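Local coordinates for protein probable adenylyl-sulfate kinase (Synechocystis sp., PDB 5CB8) that catalyses the ATP-dependent phosphorylation of adenosine 5'-phosphosulfate to 3'-phosphoadenylyl sulfate, the second step in the reduction of sulfate to sulfite, at residues W29-S34 and A110-V115; K48-D51 and R55-V58; K70-S75 and R79-R84; I119-E124 and L192-G197. One frame throughout, in Å; residues are numbered along the deposited sequence.

Contact 1: residues W29-S34 and A110-V115; sequences WLTGLS and AIRQEV
Trp29 and Thr31, alternate residues of one strand, meet Arg112 and Val115, one helical turn apart. With CG anti to the backbone N (chi1 -170°), the Trp29 indole swings off the strand toward helix 109-119, and its CZ3 comes 3.9 Å from CG1 of Val115, the two side chains crossing near a right angle. Its NE1 end lies obliquely 4.2 Å from Arg112 CD. Thr31 meets the same CD from another direction: its OG1 sits 3.6 Å from it, the two side chains again crossing at about a right angle. Strand and helix run antiparallel, their axes 11.5 Å apart, as expected of a helix packed on the parallel sheet of a P-loop kinase; Gly32, next along the chain, belongs to the P-loop that probably binds ATP. The Arg112 chain is bent at chi3 (-52°), and the guanidinium is turned so that one face lies against the methyl CG2 of Thr31. There NE makes a salt bridge with Glu124, and NH1 and NH2 bond the carbonyl oxygens of Ser106 and Glu162. Trp29 NE1 and Thr31 OG1 both hydrogen-bond the hydroxyl of Ser106, the probable phosphoserine intermediate, and Thr31 OG1 also bonds Ile105 O.

Contact 2: residues K48-D51 and R55-V58; sequences KLRD and RLEV
Leu49 and Arg50 close over Leu56 in a largely apolar contact between the C-terminal part of helix 38-50 and the start of strand 56-60, at the short turn between them. It belongs to the second half of a beta-alpha-beta crossover, in which strand 26-31 leads through helix 38-50 to strand 56-60, the edge strand of the parallel sheet within this subunit. Leu56 points at the helix, its CG set between its own backbone N and carbonyl carbon (chi1 70°); from there the two methyls take different partners. CD2 goes to the roots of the two helix side chains, 3.5 Å from Leu49 CB and 3.8 Å from Arg50 CG, and CD1 goes to the guanidinium. Glu57, next along the strand, points the other way and makes a salt bridge with Arg95 of the second subunit, so the strand is shared between a helix on one face and the dimer partner on the other. Arg50 comes back over the leucine with its chain extended from CG to NE, its NH2 held by a salt bridge to Glu46 one turn earlier. One face of the guanidinium is turned to the leucine, with Leu56 CD1 3.3 Å above its plane, offset toward the rim.

Contact 3: residues K70-S75 and R79-R84; sequences KGLGFS and RDTNIR. With ADX (adenosine-5'-phosphosulfate), chain G; SO4 (sulfate ion), chain I.
Phe74 and Arg79 meet beside the bound adenosine 5'-phosphosulfate and hold different parts of it. The Phe74 ring lies face to face with the adenine, ligand atom C5 standing 3.5 Å above the ring plane over its centre. Arg79 runs extended from CG to NE, which brings its guanidinium to the edge of that ring; Phe74 in turn lies against a guanidinium face. Arg79 NH1 gives a 2.9 Å hydrogen bond to ligand sulfate oxygen O3B, which lies in the guanidinium plane. Asn82 ND2 bonds another sulfate oxygen, O1B, at 3.0 Å, and makes a weak, bent bond to phosphate oxygen O1A.

Behind this shell, Arg79 NE returns to the loop by bonding Phe74 O at 2.9 Å, the donor 31° out of the carbonyl plane, and makes a salt bridge with Asp159. Arg79 N bonds Ser75 O in the first turn of helix 76-94, where Ser75 is the N-cap, its OG bonded to Asp78 N. Leu72 CD1 packs 3.6 Å from Asn82 N, and Asn82 OD1 is bonded to Thr69. On another side of the helix, Arg84 NH1 bonds a sulfate ion, probably from the crystallisation liquor.

The adenine is held by stacking. Arg65 and the backbone N of Ile105 and Ser106 add further ligand bonds, while Arg79 probably offsets part of the sulfate's negative charge and the neutral Asn82 amide, bridging sulfate and phosphate, helps fix its orientation.

Contact 4: residues I119-E124 and L192-G197; sequences IGDFLE and LKYIEG
Asp121 and Tyr194 supply the polar part of this contact, and Leu123 and Leu192 the apolar part. Tyr194 OH donates a 2.7 Å hydrogen bond to Asp121 OD1, which accepts it on its anti lone pair, the one turned away from the other carboxylate oxygen. The carboxylate lies at the ring's edge, with Asp121 CG in the ring plane, but the two groups stand almost perpendicular (83°). Asp121 CB also nears the hydroxyl, at 3.3 Å from Tyr194 OH, so the hydroxyl touches the aspartate's methylene as well as bonding its oxygen. Tyr194 CG stands anti to the carbonyl carbon (chi1 -75°), which carries the ring toward Asp121. Tyr194 comes from the chain's last residues and also touches Val26 of strand 26-31.

The apolar contact is a single pair: Leu123 CD2 and Leu192 CD1 reach toward each other tip to tip, 3.5 Å apart. Leu123 packs in addition on Lys188 and Leu189 of helix 178-191, so its side chain joins strand 122-127 to the end of that helix as well as to the residues beyond it.

A backbone turn lies on each side of the contact. Asp121 is the centre of an inverse gamma turn, following Gly120 with its positive phi after helix 109-119, and strand 122-127 starts at once. Lys193, also of positive phi, is the C-prime residue where helix 178-191 ends, Tyr194 N bonding Leu189 O. The result is a C-terminal tail, turned off its helix by a Schellman motif and laid against the start of an inner strand of the P-loop kinase's parallel sheet.

From the N terminus, strand 26-31 opens contact 1, which closes at helix 109-119 after a long excursion. Two short-range contacts fall within that excursion, one after the other: contact 2 returns from helix 38-50 to edge strand 56-60, and contact 3 joins a loop to the helix 76-94 it precedes, at the ligand pocket. Contact 4 opens only after contact 1 has closed, and reaches from the start of strand 122-127 to the C-terminal tail, so none of the four cross. Contact 1 is the hub, touching contact 3 through the Glu114-Arg84 salt bridge and contact 4 through neighbouring strands, whereas contact 2 touches none of the others.

Contact 1: residues W29-S34 and A110-V115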
# COMPACT_ATOMS: atom_id res chain seq x y z
N TRP B 29 4.35 8.48 13.01
CA TRP B 29 3.03 8.95 12.59
C TRP B 29 2.74 10.37 13.08
O TRP B 29 2.46 10.59 14.26
CB TRP B 29 1.94 8.00 13.12
CG TRP B 29 0.58 8.27 12.54
CD1 TRP B 29 -0.27 9.29 12.86
CD2 TRP B 29 -0.09 7.50 11.52
NE1 TRP B 29 -1.42 9.21 12.11
CE2 TRP B 29 -1.33 8.12 11.28
CE3 TRP B 29 0.25 6.36 10.79
CZ2 TRP B 29 -2.24 7.63 10.33
CZ3 TRP B 29 -0.65 5.87 9.85
CH2 TRP B 29 -1.89 6.51 9.64
N LEU B 30 2.80 11.33 12.16
CA LEU B 30 2.56 12.73 12.51
C LEU B 30 1.08 13.09 12.32
O LEU B 30 0.54 13.00 11.21
CB LEU B 30 3.45 13.66 11.68
CG LEU B 30 4.87 13.86 12.22
CD1 LEU B 30 5.65 12.56 12.24
CD2 LEU B 30 5.64 14.91 11.42
N THR B 31 0.43 13.48 13.41
CA THR B 31 -0.97 13.87 13.39
C THR B 31 -1.08 15.32 13.86
O THR B 31 -0.27 15.78 14.66
CB THR B 31 -1.80 12.93 14.31
OG1 THR B 31 -3.17 13.35 14.32
CG2 THR B 31 -1.26 12.93 15.73
N GLY B 32 -2.08 16.05 13.37
CA GLY B 32 -2.25 17.43 13.79
C GLY B 32 -3.09 18.22 12.79
O GLY B 32 -3.39 17.71 11.71
N LEU B 33 -3.44 19.45 13.15
CA LEU B 33 -4.32 20.28 12.31
C LEU B 33 -3.70 20.59 10.96
O LEU B 33 -2.48 20.50 10.79
CB LEU B 33 -4.61 21.61 13.01
CG LEU B 33 -5.34 21.52 14.36
CD1 LEU B 33 -5.54 22.91 14.96
CD2 LEU B 33 -6.68 20.83 14.16
N SER B 34 -4.54 20.96 9.99
CA SER B 34 -4.04 21.51 8.72
C SER B 34 -3.24 22.77 9.02
O SER B 34 -3.74 23.67 9.70
CB SER B 34 -5.19 21.85 7.78
OG SER B 34 -4.74 22.69 6.71
N ALA B 110 -9.39 7.00 17.99
CA ALA B 110 -9.63 5.55 17.98
C ALA B 110 -9.03 4.89 16.74
O ALA B 110 -8.59 3.75 16.79
CB ALA B 110 -11.13 5.24 18.08
N ILE B 111 -9.04 5.61 15.62
CA ILE B 111 -8.45 5.10 14.38
C ILE B 111 -6.92 5.11 14.46
O ILE B 111 -6.26 4.15 14.05
CB ILE B 111 -8.89 5.92 13.17
CG1 ILE B 111 -10.42 5.92 13.05
CG2 ILE B 111 -8.23 5.37 11.89
CD1 ILE B 111 -11.00 4.55 12.75
N ARG B 112 -6.34 6.19 14.99
CA ARG B 112 -4.87 6.21 15.19
C ARG B 112 -4.44 5.06 16.09
O ARG B 112 -3.41 4.43 15.85
CB ARG B 112 -4.42 7.55 15.80
CG ARG B 112 -4.67 8.76 14.89
CD ARG B 112 -3.94 10.02 15.41
NE ARG B 112 -4.24 10.29 16.82
CZ ARG B 112 -5.12 11.19 17.25
NH1 ARG B 112 -5.81 11.93 16.39
NH2 ARG B 112 -5.32 11.35 18.55
N GLN B 113 -5.25 4.78 17.10
CA GLN B 113 -4.96 3.70 18.05
C GLN B 113 -5.05 2.34 17.39
O GLN B 113 -4.27 1.42 17.68
CB GLN B 113 -5.91 3.79 19.25
CG GLN B 113 -5.52 4.88 20.23
CD GLN B 113 -4.06 4.76 20.64
OE1 GLN B 113 -3.63 3.75 21.19
NE2 GLN B 113 -3.28 5.80 20.34
N GLU B 114 -6.02 2.20 16.50
CA GLU B 114 -6.23 0.96 15.77
C GLU B 114 -4.99 0.66 14.92
O GLU B 114 -4.50 -0.47 14.88
CB GLU B 114 -7.48 1.13 14.91
CG GLU B 114 -7.92 -0.05 14.10
CD GLU B 114 -9.10 0.31 13.21
OE1 GLU B 114 -10.17 0.72 13.74
OE2 GLU B 114 -8.96 0.20 11.97
N VAL B 115 -4.48 1.69 14.25
CA VAL B 115 -3.30 1.52 13.40
C VAL B 115 -2.07 1.24 14.25
O VAL B 115 -1.26 0.37 13.92
CB VAL B 115 -3.09 2.77 12.52
CG1 VAL B 115 -1.79 2.66 11.74
CG2 VAL B 115 -4.25 2.93 11.56

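Contact 2: residues K48-D51 and R55-V58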
# COMPACT_ATOMS: atom_id res chain seq x y z
N LYS B 48 17.21 14.18 7.21
CA LYS B 48 18.15 13.83 8.26
C LYS B 48 18.39 12.32 8.28
O LYS B 48 19.52 11.86 8.42
CB LYS B 48 17.63 14.31 9.63
CG LYS B 48 18.69 14.38 10.73
CD LYS B 48 18.13 15.00 12.01
CE LYS B 48 19.14 14.93 13.16
NZ LYS B 48 20.39 15.68 12.87
N LEU B 49 17.31 11.56 8.12
CA LEU B 49 17.40 10.10 8.08
C LEU B 49 18.14 9.61 6.83
O LEU B 49 19.01 8.74 6.93
CB LEU B 49 16.00 9.50 8.15
CG LEU B 49 15.34 9.55 9.53
CD1 LEU B 49 13.86 9.21 9.44
CD2 LEU B 49 16.03 8.60 10.47
N ARG B 50 17.78 10.16 5.67
CA ARG B 50 18.41 9.75 4.42
C ARG B 50 19.90 10.07 4.41
O ARG B 50 20.70 9.30 3.89
CB ARG B 50 17.73 10.40 3.21
CG ARG B 50 16.33 9.85 2.91
CD ARG B 50 15.99 9.96 1.41
NE ARG B 50 14.54 10.06 1.19
CZ ARG B 50 13.73 9.03 0.96
NH1 ARG B 50 14.21 7.79 0.92
NH2 ARG B 50 12.43 9.24 0.77
N ASP B 51 20.27 11.21 5.00
CA ASP B 51 21.67 11.61 5.05
C ASP B 51 22.51 10.74 6.00
O ASP B 51 23.73 10.83 6.01
CB ASP B 51 21.80 13.09 5.42
CG ASP B 51 21.35 14.03 4.31
OD1 ASP B 51 21.12 13.55 3.17
OD2 ASP B 51 21.23 15.25 4.57
N ARG B 55 16.84 3.74 5.36
CA ARG B 55 15.96 3.28 4.29
C ARG B 55 14.55 3.68 4.68
O ARG B 55 14.01 3.15 5.65
CB ARG B 55 16.05 1.75 4.26
CG ARG B 55 15.77 1.05 2.95
CD ARG B 55 15.15 -0.34 3.20
NE ARG B 55 15.76 -1.09 4.31
CZ ARG B 55 15.27 -2.22 4.81
NH1 ARG B 55 14.15 -2.74 4.32
NH2 ARG B 55 15.89 -2.84 5.81
N LEU B 56 13.92 4.60 3.94
CA LEU B 56 12.61 5.08 4.36
C LEU B 56 11.60 5.26 3.23
O LEU B 56 11.96 5.28 2.05
CB LEU B 56 12.73 6.36 5.19
CG LEU B 56 13.17 7.66 4.51
CD1 LEU B 56 11.98 8.42 3.95
CD2 LEU B 56 13.91 8.53 5.49
N GLU B 57 10.33 5.40 3.61
CA GLU B 57 9.25 5.77 2.70
C GLU B 57 8.42 6.83 3.38
O GLU B 57 8.20 6.78 4.59
CB GLU B 57 8.37 4.56 2.36
CG GLU B 57 9.07 3.47 1.52
CD GLU B 57 9.49 3.97 0.14
OE1 GLU B 57 8.94 4.98 -0.34
OE2 GLU B 57 10.39 3.34 -0.47
N VAL B 58 7.95 7.81 2.61
CA VAL B 58 7.07 8.84 3.16
C VAL B 58 5.67 8.65 2.62
O VAL B 58 5.50 8.47 1.41
CB VAL B 58 7.56 10.24 2.77
CG1 VAL B 58 6.60 11.31 3.29
CG2 VAL B 58 8.95 10.47 3.33

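Contact 3: residues K70-S75 and R79-R84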
# COMPACT_ATOMS: atom_id res chain seq x y z
N LYS B 70 -6.81 8.21 -3.80
CA LYS B 70 -7.55 9.05 -4.74
C LYS B 70 -9.01 8.59 -4.73
O LYS B 70 -9.29 7.39 -4.63
CB LYS B 70 -6.96 8.91 -6.14
CG LYS B 70 -7.55 9.84 -7.18
CD LYS B 70 -6.92 9.57 -8.55
CE LYS B 70 -7.53 10.43 -9.65
NZ LYS B 70 -7.03 10.04 -11.00
N GLY B 71 -9.93 9.54 -4.81
CA GLY B 71 -11.34 9.18 -4.83
C GLY B 71 -12.04 9.37 -3.49
O GLY B 71 -13.27 9.42 -3.43
N LEU B 72 -11.28 9.46 -2.41
CA LEU B 72 -11.86 9.65 -1.09
C LEU B 72 -12.03 11.13 -0.78
O LEU B 72 -11.21 11.96 -1.20
CB LEU B 72 -10.99 9.00 -0.01
CG LEU B 72 -10.79 7.49 -0.11
CD1 LEU B 72 -9.93 6.98 1.04
CD2 LEU B 72 -12.13 6.77 -0.15
N GLY B 73 -13.09 11.46 -0.06
CA GLY B 73 -13.30 12.83 0.39
C GLY B 73 -13.00 12.95 1.87
O GLY B 73 -12.07 12.30 2.38
N PHE B 74 -13.79 13.74 2.57
CA PHE B 74 -13.49 14.06 3.97
C PHE B 74 -14.65 13.79 4.92
O PHE B 74 -14.65 14.27 6.06
CB PHE B 74 -13.00 15.50 4.07
CG PHE B 74 -11.72 15.73 3.34
CD1 PHE B 74 -10.51 15.49 3.97
CD2 PHE B 74 -11.72 16.07 2.00
CE1 PHE B 74 -9.32 15.65 3.30
CE2 PHE B 74 -10.54 16.23 1.31
CZ PHE B 74 -9.34 16.03 1.96
N SER B 75 -15.61 12.99 4.48
CA SER B 75 -16.61 12.46 5.41
C SER B 75 -15.88 11.58 6.43
O SER B 75 -14.75 11.16 6.20
CB SER B 75 -17.61 11.59 4.67
OG SER B 75 -16.97 10.41 4.21
N ARG B 79 -12.43 9.51 5.74
CA ARG B 79 -11.21 9.72 6.52
C ARG B 79 -10.78 8.42 7.20
O ARG B 79 -9.57 8.15 7.32
CB ARG B 79 -11.40 10.83 7.57
CG ARG B 79 -11.62 12.23 6.99
CD ARG B 79 -11.74 13.21 8.14
NE ARG B 79 -12.29 14.52 7.78
CZ ARG B 79 -11.59 15.64 7.68
NH1 ARG B 79 -10.27 15.64 7.85
NH2 ARG B 79 -12.21 16.78 7.39
N ASP B 80 -11.75 7.62 7.64
CA ASP B 80 -11.42 6.33 8.24
C ASP B 80 -10.79 5.41 7.19
O ASP B 80 -9.78 4.75 7.45
CB ASP B 80 -12.66 5.66 8.86
CG ASP B 80 -13.10 6.31 10.16
OD1 ASP B 80 -12.41 7.25 10.62
OD2 ASP B 80 -14.12 5.88 10.74
N THR B 81 -11.40 5.36 6.01
CA THR B 81 -10.86 4.53 4.94
C THR B 81 -9.45 4.99 4.60
O THR B 81 -8.54 4.17 4.44
CB THR B 81 -11.74 4.59 3.69
OG1 THR B 81 -13.03 4.07 4.02
CG2 THR B 81 -11.12 3.75 2.57
N ASN B 82 -9.28 6.31 4.50
CA ASN B 82 -7.99 6.88 4.14
C ASN B 82 -6.90 6.47 5.12
O ASN B 82 -5.86 5.92 4.73
CB ASN B 82 -8.11 8.41 4.06
CG ASN B 82 -6.81 9.09 3.65
OD1 ASN B 82 -6.23 8.79 2.60
ND2 ASN B 82 -6.36 10.04 4.47
N ILE B 83 -7.14 6.71 6.40
CA ILE B 83 -6.15 6.40 7.42
C ILE B 83 -5.89 4.90 7.53
O ILE B 83 -4.74 4.47 7.66
CB ILE B 83 -6.57 6.99 8.78
CG1 ILE B 83 -6.63 8.52 8.68
CG2 ILE B 83 -5.60 6.55 9.87
CD1 ILE B 83 -5.36 9.16 8.10
N ARG B 84 -6.95 4.10 7.46
CA ARG B 84 -6.76 2.65 7.50
C ARG B 84 -5.94 2.13 6.32
O ARG B 84 -5.15 1.17 6.47
CB ARG B 84 -8.12 1.93 7.60
CG ARG B 84 -8.72 1.99 9.00
CD ARG B 84 -10.18 1.60 8.99
NE ARG B 84 -10.68 1.38 10.35
CZ ARG B 84 -11.96 1.46 10.69
NH1 ARG B 84 -12.87 1.77 9.77
NH2 ARG B 84 -12.33 1.23 11.95
SB ADX G . -7.34 12.91 6.96
O1B ADX G . -7.99 11.88 6.13
O2B ADX G . -6.18 12.37 7.69
O3B ADX G . -8.34 13.48 7.88
PA ADX G . -5.53 14.04 5.20
O1A ADX G . -5.42 12.76 4.39
O2A ADX G . -4.27 14.33 6.01
O3A ADX G . -6.87 14.04 6.07
O5' ADX G . -5.76 15.24 4.16
C5' ADX G . -5.80 16.56 4.62
C4' ADX G . -5.50 17.54 3.63
O4' ADX G . -6.66 17.63 2.71
C3' ADX G . -5.32 18.86 4.22
O3' ADX G . -4.00 19.14 4.30
C2' ADX G . -5.98 19.81 3.29
O2' ADX G . -5.06 20.32 2.44
C1' ADX G . -6.94 19.00 2.49
N9 ADX G . -8.33 19.22 2.76
C8 ADX G . -9.31 19.44 1.85
N7 ADX G . -10.49 19.43 2.47
C5 ADX G . -10.28 19.20 3.79
C6 ADX G . -11.14 19.07 4.89
N6 ADX G . -12.58 19.15 4.72
N1 ADX G . -10.61 18.83 6.10
C2 ADX G . -9.27 18.71 6.26
N3 ADX G . -8.42 18.81 5.22
C4 ADX G . -8.90 19.06 3.98
S SO4 I . -12.63 0.98 5.78
O1 SO4 I . -11.21 0.64 5.67
O2 SO4 I . -13.11 1.42 4.46
O3 SO4 I . -13.38 -0.22 6.19
O4 SO4 I . -12.83 2.04 6.78

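Contact 4: residues I119-E124 and L192-G197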
# COMPACT_ATOMS: atom_id res chain seq x y z
N ILE B 119 0.32 -2.11 13.86
CA ILE B 119 1.72 -1.98 13.46
C ILE B 119 2.71 -2.30 14.59
O ILE B 119 3.76 -2.91 14.36
CB ILE B 119 1.96 -0.56 12.89
CG1 ILE B 119 1.14 -0.38 11.60
CG2 ILE B 119 3.43 -0.33 12.61
CD1 ILE B 119 1.26 0.99 10.95
N GLY B 120 2.37 -1.90 15.82
CA GLY B 120 3.20 -2.22 16.97
C GLY B 120 4.40 -1.29 17.08
O GLY B 120 4.49 -0.47 18.00
N ASP B 121 5.33 -1.41 16.14
CA ASP B 121 6.45 -0.48 16.09
C ASP B 121 5.99 0.82 15.46
O ASP B 121 6.11 1.04 14.25
CB ASP B 121 7.61 -1.09 15.31
CG ASP B 121 8.11 -2.34 15.95
OD1 ASP B 121 8.74 -2.23 17.02
OD2 ASP B 121 7.85 -3.43 15.41
N PHE B 122 5.47 1.69 16.32
CA PHE B 122 4.70 2.84 15.89
C PHE B 122 4.96 3.95 16.89
O PHE B 122 4.88 3.73 18.10
CB PHE B 122 3.22 2.44 15.92
CG PHE B 122 2.27 3.52 15.49
CD1 PHE B 122 1.88 4.52 16.37
CD2 PHE B 122 1.70 3.49 14.22
CE1 PHE B 122 0.98 5.50 15.98
CE2 PHE B 122 0.80 4.46 13.82
CZ PHE B 122 0.44 5.47 14.71
N LEU B 123 5.28 5.14 16.38
CA LEU B 123 5.51 6.31 17.22
C LEU B 123 4.51 7.38 16.84
O LEU B 123 4.53 7.87 15.70
CB LEU B 123 6.92 6.85 17.01
CG LEU B 123 8.09 6.09 17.60
CD1 LEU B 123 9.37 6.92 17.52
CD2 LEU B 123 7.76 5.73 19.03
N GLU B 124 3.65 7.77 17.77
CA GLU B 124 2.67 8.82 17.52
C GLU B 124 3.29 10.18 17.83
O GLU B 124 3.69 10.44 18.97
CB GLU B 124 1.41 8.62 18.37
CG GLU B 124 0.29 9.63 18.12
CD GLU B 124 -0.91 9.42 19.03
OE1 GLU B 124 -0.72 9.15 20.24
OE2 GLU B 124 -2.06 9.52 18.55
N LEU B 192 14.58 4.44 21.82
CA LEU B 192 13.87 3.18 21.60
C LEU B 192 14.64 2.26 20.65
O LEU B 192 14.12 1.22 20.25
CB LEU B 192 12.48 3.45 21.03
CG LEU B 192 11.57 4.30 21.91
CD1 LEU B 192 10.27 4.56 21.18
CD2 LEU B 192 11.31 3.61 23.22
N LYS B 193 15.86 2.67 20.30
CA LYS B 193 16.77 1.83 19.51
C LYS B 193 16.26 1.43 18.12
O LYS B 193 16.57 0.34 17.63
CB LYS B 193 17.19 0.61 20.32
CG LYS B 193 18.05 0.99 21.52
CD LYS B 193 18.06 -0.09 22.59
CE LYS B 193 19.04 0.28 23.69
NZ LYS B 193 18.89 1.71 24.09
N TYR B 194 15.50 2.32 17.49
CA TYR B 194 15.12 2.12 16.09
C TYR B 194 16.24 2.56 15.15
O TYR B 194 16.37 2.05 14.04
CB TYR B 194 13.83 2.86 15.77
CG TYR B 194 12.60 2.18 16.33
CD1 TYR B 194 12.16 0.97 15.80
CD2 TYR B 194 11.89 2.74 17.38
CE1 TYR B 194 11.05 0.33 16.32
CE2 TYR B 194 10.78 2.11 17.90
CZ TYR B 194 10.36 0.91 17.37
OH TYR B 194 9.25 0.29 17.88
N ILE B 195 17.03 3.54 15.60
CA ILE B 195 18.20 3.98 14.85
C ILE B 195 19.39 4.10 15.79
O ILE B 195 19.23 4.04 17.01
CB ILE B 195 17.97 5.33 14.14
CG1 ILE B 195 17.89 6.48 15.16
CG2 ILE B 195 16.72 5.28 13.27
CD1 ILE B 195 17.62 7.82 14.52
N GLU B 196 20.59 4.27 15.23
CA GLU B 196 21.81 4.31 16.03
C GLU B 196 22.03 5.65 16.72
O GLU B 196 21.81 6.72 16.13
CB GLU B 196 23.03 3.97 15.16
CG GLU B 196 22.94 2.61 14.51
CD GLU B 196 24.30 2.01 14.26
OE1 GLU B 196 25.30 2.62 14.72
OE2 GLU B 196 24.38 0.94 13.62
N GLY B 197 22.46 5.59 17.98
CA GLY B 197 22.79 6.78 18.74
C GLY B 197 24.13 7.35 18.30
O GLY B 197 24.72 6.89 17.33
OXT GLY B 197 24.65 8.29 18.90